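Local coordinates for protein CPn_0803/CP_1068/CPj0803/CpB0832 (Chlamydophila pneumoniae, PDB 3Q9D) that is of unknown function but is a coiled-coil chlamydial protein probably associated with the needle tip of a type III secretion system, at residues E187-P192 / K196-I201; T64-T69 / I124-D129. One frame throughout, in Å; residues are numbered along the deposited sequence. Where two conformers were deposited one is given.

Contact 1 (E187-P192 / K196-I201)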
loop_
_atom_site.group_PDB
_atom_site.type_symbol
_atom_site.label_atom_id
_atom_site.label_comp_id
_atom_site.label_asym_id
_atom_site.label_seq_id
_atom_site.Cartn_x
_atom_site.Cartn_y
_atom_site.Cartn_z
ATOM N N GLU A 187 20.569 4.626 25.299
ATOM C CA GLU A 187 19.501 5.268 26.056
ATOM C C GLU A 187 18.681 4.234 26.838
ATOM O O GLU A 187 18.345 4.472 27.993
ATOM C CB GLU A 187 18.637 6.173 25.174
ATOM C CG GLU A 187 19.381 7.446 24.738
ATOM C CD GLU A 187 18.462 8.571 24.258
ATOM O OE1 GLU A 187 17.274 8.603 24.656
ATOM O OE2 GLU A 187 18.937 9.432 23.483
ATOM N N ALA A 188 18.393 3.080 26.238
ATOM C CA ALA A 188 17.754 2.010 26.988
ATOM C C ALA A 188 18.549 1.618 28.247
ATOM O O ALA A 188 17.965 1.224 29.258
ATOM C CB ALA A 188 17.566 0.795 26.123
ATOM N N GLN A 189 19.873 1.725 28.172
ATOM C CA GLN A 189 20.726 1.288 29.274
ATOM C C GLN A 189 20.590 2.183 30.511
ATOM O O GLN A 189 20.829 1.726 31.641
ATOM C CB GLN A 189 22.195 1.210 28.840
ATOM C CG GLN A 189 23.075 0.396 29.792
ATOM C CD GLN A 189 23.536 1.192 31.004
ATOM O OE1 GLN A 189 23.637 0.658 32.112
ATOM N NE2 GLN A 189 23.830 2.471 30.799
ATOM N N LYS A 190 20.198 3.445 30.303
ATOM C CA LYS A 190 19.996 4.390 31.415
ATOM C C LYS A 190 18.743 4.050 32.230
ATOM O O LYS A 190 18.677 4.295 33.435
ATOM C CB LYS A 190 19.892 5.820 30.884
ATOM C CG LYS A 190 21.112 6.277 30.113
ATOM C CD LYS A 190 22.334 6.200 30.998
ATOM C CE LYS A 190 22.300 7.255 32.092
ATOM N NZ LYS A 190 23.578 7.290 32.860
ATOM N N ASN A 191 17.763 3.473 31.548
ATOM C CA ASN A 191 16.479 3.111 32.129
ATOM C C ASN A 191 16.558 1.743 32.797
ATOM O O ASN A 191 17.133 0.806 32.238
ATOM C CB ASN A 191 15.427 3.106 31.013
ATOM C CG ASN A 191 14.077 2.605 31.476
ATOM O OD1 ASN A 191 13.799 1.408 31.419
ATOM N ND2 ASN A 191 13.219 3.522 31.916
ATOM N N PRO A 192 15.985 1.620 33.998
ATOM C CA PRO A 192 16.088 0.382 34.785
ATOM C C PRO A 192 15.599 -0.864 34.032
ATOM O O PRO A 192 16.230 -1.921 34.127
ATOM C CB PRO A 192 15.199 0.666 36.004
ATOM C CG PRO A 192 15.202 2.164 36.132
ATOM C CD PRO A 192 15.258 2.683 34.717
ATOM N N LYS A 196 18.042 -4.090 32.428
ATOM C CA LYS A 196 17.829 -5.504 32.735
ATOM C C LYS A 196 17.701 -6.293 31.450
ATOM O O LYS A 196 18.200 -7.413 31.353
ATOM C CB LYS A 196 16.566 -5.703 33.571
ATOM C CG LYS A 196 16.619 -5.071 34.944
ATOM C CD LYS A 196 17.329 -5.960 35.944
ATOM C CE LYS A 196 17.399 -5.278 37.308
ATOM N NZ LYS A 196 16.070 -4.732 37.724
ATOM N N ASN A 197 17.011 -5.709 30.467
ATOM C CA ASN A 197 16.902 -6.317 29.141
ATOM C C ASN A 197 18.284 -6.519 28.537
ATOM O O ASN A 197 18.554 -7.539 27.939
ATOM C CB ASN A 197 16.112 -5.425 28.175
ATOM C CG ASN A 197 14.621 -5.353 28.490
ATOM O OD1 ASN A 197 13.899 -4.565 27.877
ATOM N ND2 ASN A 197 14.156 -6.159 29.437
ATOM N N LEU A 198 19.147 -5.512 28.652
ATOM C CA LEU A 198 20.488 -5.601 28.077
ATOM C C LEU A 198 21.367 -6.608 28.822
ATOM O O LEU A 198 22.196 -7.296 28.203
ATOM C CB LEU A 198 21.167 -4.237 28.086
ATOM C CG LEU A 198 20.693 -3.236 27.021
ATOM C CD1 LEU A 198 21.047 -1.817 27.454
ATOM C CD2 LEU A 198 21.329 -3.584 25.677
ATOM N N GLN A 199 21.207 -6.690 30.138
ATOM C CA GLN A 199 22.006 -7.645 30.901
ATOM C C GLN A 199 21.667 -9.065 30.471
ATOM O O GLN A 199 22.517 -9.944 30.520
ATOM C CB GLN A 199 21.816 -7.476 32.410
ATOM C CG GLN A 199 22.481 -6.229 32.993
ATOM C CD GLN A 199 24.002 -6.230 32.846
ATOM O OE1 GLN A 199 24.625 -7.282 32.667
ATOM N NE2 GLN A 199 24.605 -5.046 32.922
ATOM N N GLU A 200 20.425 -9.277 30.036
ATOM C CA GLU A 200 19.982 -10.591 29.558
ATOM C C GLU A 200 20.722 -11.064 28.304
ATOM O O GLU A 200 20.896 -12.267 28.092
ATOM C CB GLU A 200 18.470 -10.600 29.306
ATOM C CG GLU A 200 17.654 -11.213 30.434
ATOM C CD GLU A 200 16.633 -10.248 31.024
ATOM O OE1 GLU A 200 16.103 -9.395 30.271
ATOM O OE2 GLU A 200 16.369 -10.342 32.247
ATOM N N ILE A 201 21.162 -10.128 27.472
ATOM C CA ILE A 201 21.862 -10.496 26.247
ATOM C C ILE A 201 23.294 -9.994 26.277
ATOM O O ILE A 201 23.875 -9.670 25.235
ATOM C CB ILE A 201 21.141 -9.956 24.986
ATOM C CG1 ILE A 201 20.991 -8.438 25.048
ATOM C CG2 ILE A 201 19.777 -10.582 24.858
ATOM C CD1 ILE A 201 20.559 -7.810 23.715
#
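The carbonyl oxygen of P192 takes the backbone N-H of K196, with K196 N 3.3 Å from P192 O. The bond is long and bent, 148° at the hydrogen, and the donor sits 33° out of the carbonyl plane. It is an i to i+4 bond, the first full turn of helix 192-200. The K196 side chain crowds the same oxygen without bonding to it: K196 CG is 3.3 Å from P192 O, since chi1 of -64° places CG beside the backbone N.

The other half of the contact is apolar. L198 reaches across to helix 171-190 with one branch, and its CD1 lies 3.5 Å from Q189 CB and 3.6 Å from Q189 CA. The two side chains cross at about a right angle, and in the modelled conformer of Q189 the leucine methyl meets CB and CG and not the amide. CD1 also approaches A188 C at 4.3 Å. L198 packs on V171 of the second subunit as well, and the neighbouring N197 makes two hydrogen bonds to that subunit's backbone, at E149 and C151.

N191 separates the two helices. Its OD1 caps the N-H of G194, with a weaker bond to V193, and P192 follows in the first turn: a tight helix-to-helix connection, in which an Asn N-cap with proline at N1 starts the second helix.

Contact 2 (T64-T69 / I124-D129)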
loop_
_atom_site.group_PDB
_atom_site.type_symbol
_atom_site.label_atom_id
_atom_site.label_comp_id
_atom_site.label_asym_id
_atom_site.label_seq_id
_atom_site.Cartn_x
_atom_site.Cartn_y
_atom_site.Cartn_z
ATOM N N THR A 64 -8.024 -15.395 3.017
ATOM C CA THR A 64 -7.377 -14.104 2.733
ATOM C C THR A 64 -6.193 -13.876 3.686
ATOM O O THR A 64 -6.084 -14.575 4.702
ATOM C CB THR A 64 -8.375 -12.959 2.924
ATOM O OG1 THR A 64 -9.022 -13.139 4.185
ATOM C CG2 THR A 64 -9.438 -12.976 1.821
ATOM N N PRO A 65 -5.327 -12.877 3.394
ATOM C CA PRO A 65 -4.174 -12.628 4.267
ATOM C C PRO A 65 -4.583 -12.469 5.731
ATOM O O PRO A 65 -5.611 -11.851 6.006
ATOM C CB PRO A 65 -3.613 -11.310 3.732
ATOM C CG PRO A 65 -3.957 -11.340 2.274
ATOM C CD PRO A 65 -5.335 -11.972 2.225
ATOM N N ILE A 66 -3.827 -13.055 6.654
ATOM C CA ILE A 66 -4.061 -12.779 8.073
ATOM C C ILE A 66 -3.797 -11.292 8.316
ATOM O O ILE A 66 -2.838 -10.743 7.797
ATOM C CB ILE A 66 -3.145 -13.631 8.990
ATOM C CG1 ILE A 66 -3.490 -15.110 8.826
ATOM C CG2 ILE A 66 -3.300 -13.243 10.463
ATOM C CD1 ILE A 66 -2.588 -16.048 9.637
ATOM N N GLY A 67 -4.650 -10.650 9.103
ATOM C CA GLY A 67 -4.441 -9.264 9.486
ATOM C C GLY A 67 -4.688 -9.084 10.970
ATOM O O GLY A 67 -4.776 -10.051 11.743
ATOM N N TYR A 68 -4.835 -7.834 11.375
ATOM C CA TYR A 68 -4.920 -7.489 12.781
ATOM C C TYR A 68 -6.302 -7.783 13.317
ATOM O O TYR A 68 -6.498 -7.798 14.521
ATOM C CB TYR A 68 -4.530 -5.998 13.000
ATOM C CG TYR A 68 -3.043 -5.784 12.784
ATOM C CD1 TYR A 68 -2.169 -5.688 13.865
ATOM C CD2 TYR A 68 -2.509 -5.752 11.506
ATOM C CE1 TYR A 68 -0.807 -5.523 13.675
ATOM C CE2 TYR A 68 -1.139 -5.573 11.302
ATOM C CZ TYR A 68 -0.298 -5.465 12.396
ATOM O OH TYR A 68 1.059 -5.318 12.216
ATOM N N THR A 69 -7.268 -8.022 12.439
ATOM C CA THR A 69 -8.589 -8.363 12.936
ATOM C C THR A 69 -8.852 -9.884 12.976
ATOM O O THR A 69 -9.905 -10.317 13.456
ATOM C CB THR A 69 -9.718 -7.756 12.075
ATOM O OG1 THR A 69 -9.628 -8.282 10.750
ATOM C CG2 THR A 69 -9.646 -6.220 12.037
ATOM N N ILE A 124 -3.842 -19.692 13.410
ATOM C CA ILE A 124 -4.489 -19.016 14.553
ATOM C C ILE A 124 -3.476 -18.395 15.521
ATOM O O ILE A 124 -3.650 -17.262 15.991
ATOM C CB ILE A 124 -5.456 -19.964 15.322
ATOM C CG1 ILE A 124 -6.671 -20.293 14.433
ATOM C CG2 ILE A 124 -5.884 -19.328 16.667
ATOM C CD1 ILE A 124 -7.445 -21.567 14.881
ATOM N N ARG A 125 -2.422 -19.145 15.830
ATOM C CA ARG A 125 -1.336 -18.616 16.658
ATOM C C ARG A 125 -0.619 -17.438 15.996
ATOM O O ARG A 125 -0.231 -16.481 16.674
ATOM C CB ARG A 125 -0.358 -19.735 17.019
ATOM C CG ARG A 125 -1.101 -20.838 17.791
ATOM C CD ARG A 125 -0.243 -22.081 18.079
ATOM N NE ARG A 125 0.729 -21.865 19.146
ATOM C CZ ARG A 125 0.410 -21.695 20.428
ATOM N NH1 ARG A 125 -0.864 -21.692 20.808
ATOM N NH2 ARG A 125 1.367 -21.513 21.332
ATOM N N VAL A 126 -0.443 -17.503 14.682
ATOM C CA VAL A 126 0.109 -16.365 13.950
ATOM C C VAL A 126 -0.848 -15.177 13.980
ATOM O O VAL A 126 -0.406 -14.047 14.194
ATOM C CB VAL A 126 0.504 -16.735 12.526
ATOM C CG1 VAL A 126 0.844 -15.459 11.718
ATOM C CG2 VAL A 126 1.701 -17.693 12.569
ATOM N N ALA A 127 -2.154 -15.417 13.798
ATOM C CA ALA A 127 -3.134 -14.321 13.953
ATOM C C ALA A 127 -3.047 -13.683 15.335
ATOM O O ALA A 127 -3.108 -12.462 15.477
ATOM C CB ALA A 127 -4.564 -14.809 13.694
ATOM N N LYS A 128 -2.928 -14.514 16.365
ATOM C CA LYS A 128 -2.822 -13.999 17.731
ATOM C C LYS A 128 -1.514 -13.211 17.899
ATOM O O LYS A 128 -1.508 -12.140 18.493
ATOM C CB LYS A 128 -2.888 -15.153 18.737
ATOM C CG LYS A 128 -3.070 -14.708 20.194
ATOM C CD LYS A 128 -3.352 -15.937 21.074
ATOM C CE LYS A 128 -3.673 -15.543 22.506
ATOM N NZ LYS A 128 -4.671 -16.460 23.138
ATOM N N ASP A 129 -0.429 -13.726 17.317
ATOM C CA ASP A 129 0.862 -13.040 17.359
ATOM C C ASP A 129 0.797 -11.675 16.677
ATOM O O ASP A 129 1.342 -10.696 17.196
ATOM C CB ASP A 129 1.964 -13.892 16.712
ATOM C CG ASP A 129 3.348 -13.617 17.300
ATOM O OD1 ASP A 129 3.446 -13.226 18.481
ATOM O OD2 ASP A 129 4.342 -13.809 16.581
HETATM O O HOH W 1 -5.255 -10.986 14.364
#
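I66 bridges from the linker between helices 48-61 and 70-82 to the flank of the long helix 107-133, an apolar contact in the helical N-terminal half of the chain, where the four helices 48-61, 70-82, 86-98 and 107-133 come before the three-stranded sheet. Its CB points at the helix and sends out two branches. The first is the methyl CG2, which comes down on A127, 3.7 Å from A127 CA and 3.8 Å from A127 CB. The alanine CB is the only side-chain atom here, consistent with the close approach: the CA atoms of I66 and A127 are 6.1 Å apart. The second branch runs through CG1 to CD1. CG1 lies beside the backbone N (chi1 -64°) and CD1 continues the chain fully extended (chi2 177°), which carries the tip toward V126, where I66 CD1 comes 4.1 Å from V126 CG1. The isoleucine and valine side chains meet at about a right angle, touching through these end methyls alone, so this is the looser of the two apolar contacts.

I66 also touches I130, one turn further along the same helix, and A63 of the fourth subunit packs against both I66 and V126. The small hydrophobic cluster is therefore shared between chains. Next to it, Y68 N and T69 OG1 bond to the carboxylate of E164 of the third subunit, so the loop that rests on its own helix also meets two other copies of the protein.

G67 continues the contact through its backbone. A water sits between loop and helix and donates one hydrogen bond to each side, 2.8 Å to G67 O and 2.8 Å to A127 O.

Overall arrangement
From the N terminus, the chain runs through helix 48-61 into the loop 64-69, which is one side of contact 2. Helices 70-82 and 86-98 follow before helix 107-133 returns to that loop, so contact 2 closes a long, mostly helical excursion of 54 residues. The chain then forms the three-stranded antiparallel sheet 137-170 and climbs helix 171-190. Contact 1 spans the break at N191 and closes over three residues that are already helical; helix 192-200 runs on, and helix 202-217 comes after it. Contacts 1 and 2 come in series, neither nesting nor crossing, with nearest atoms about 17 Å apart. Contact 2 ties the linker after helix 48-61 to helix 107-133; contact 1 ties helix 192-200 back onto helix 171-190.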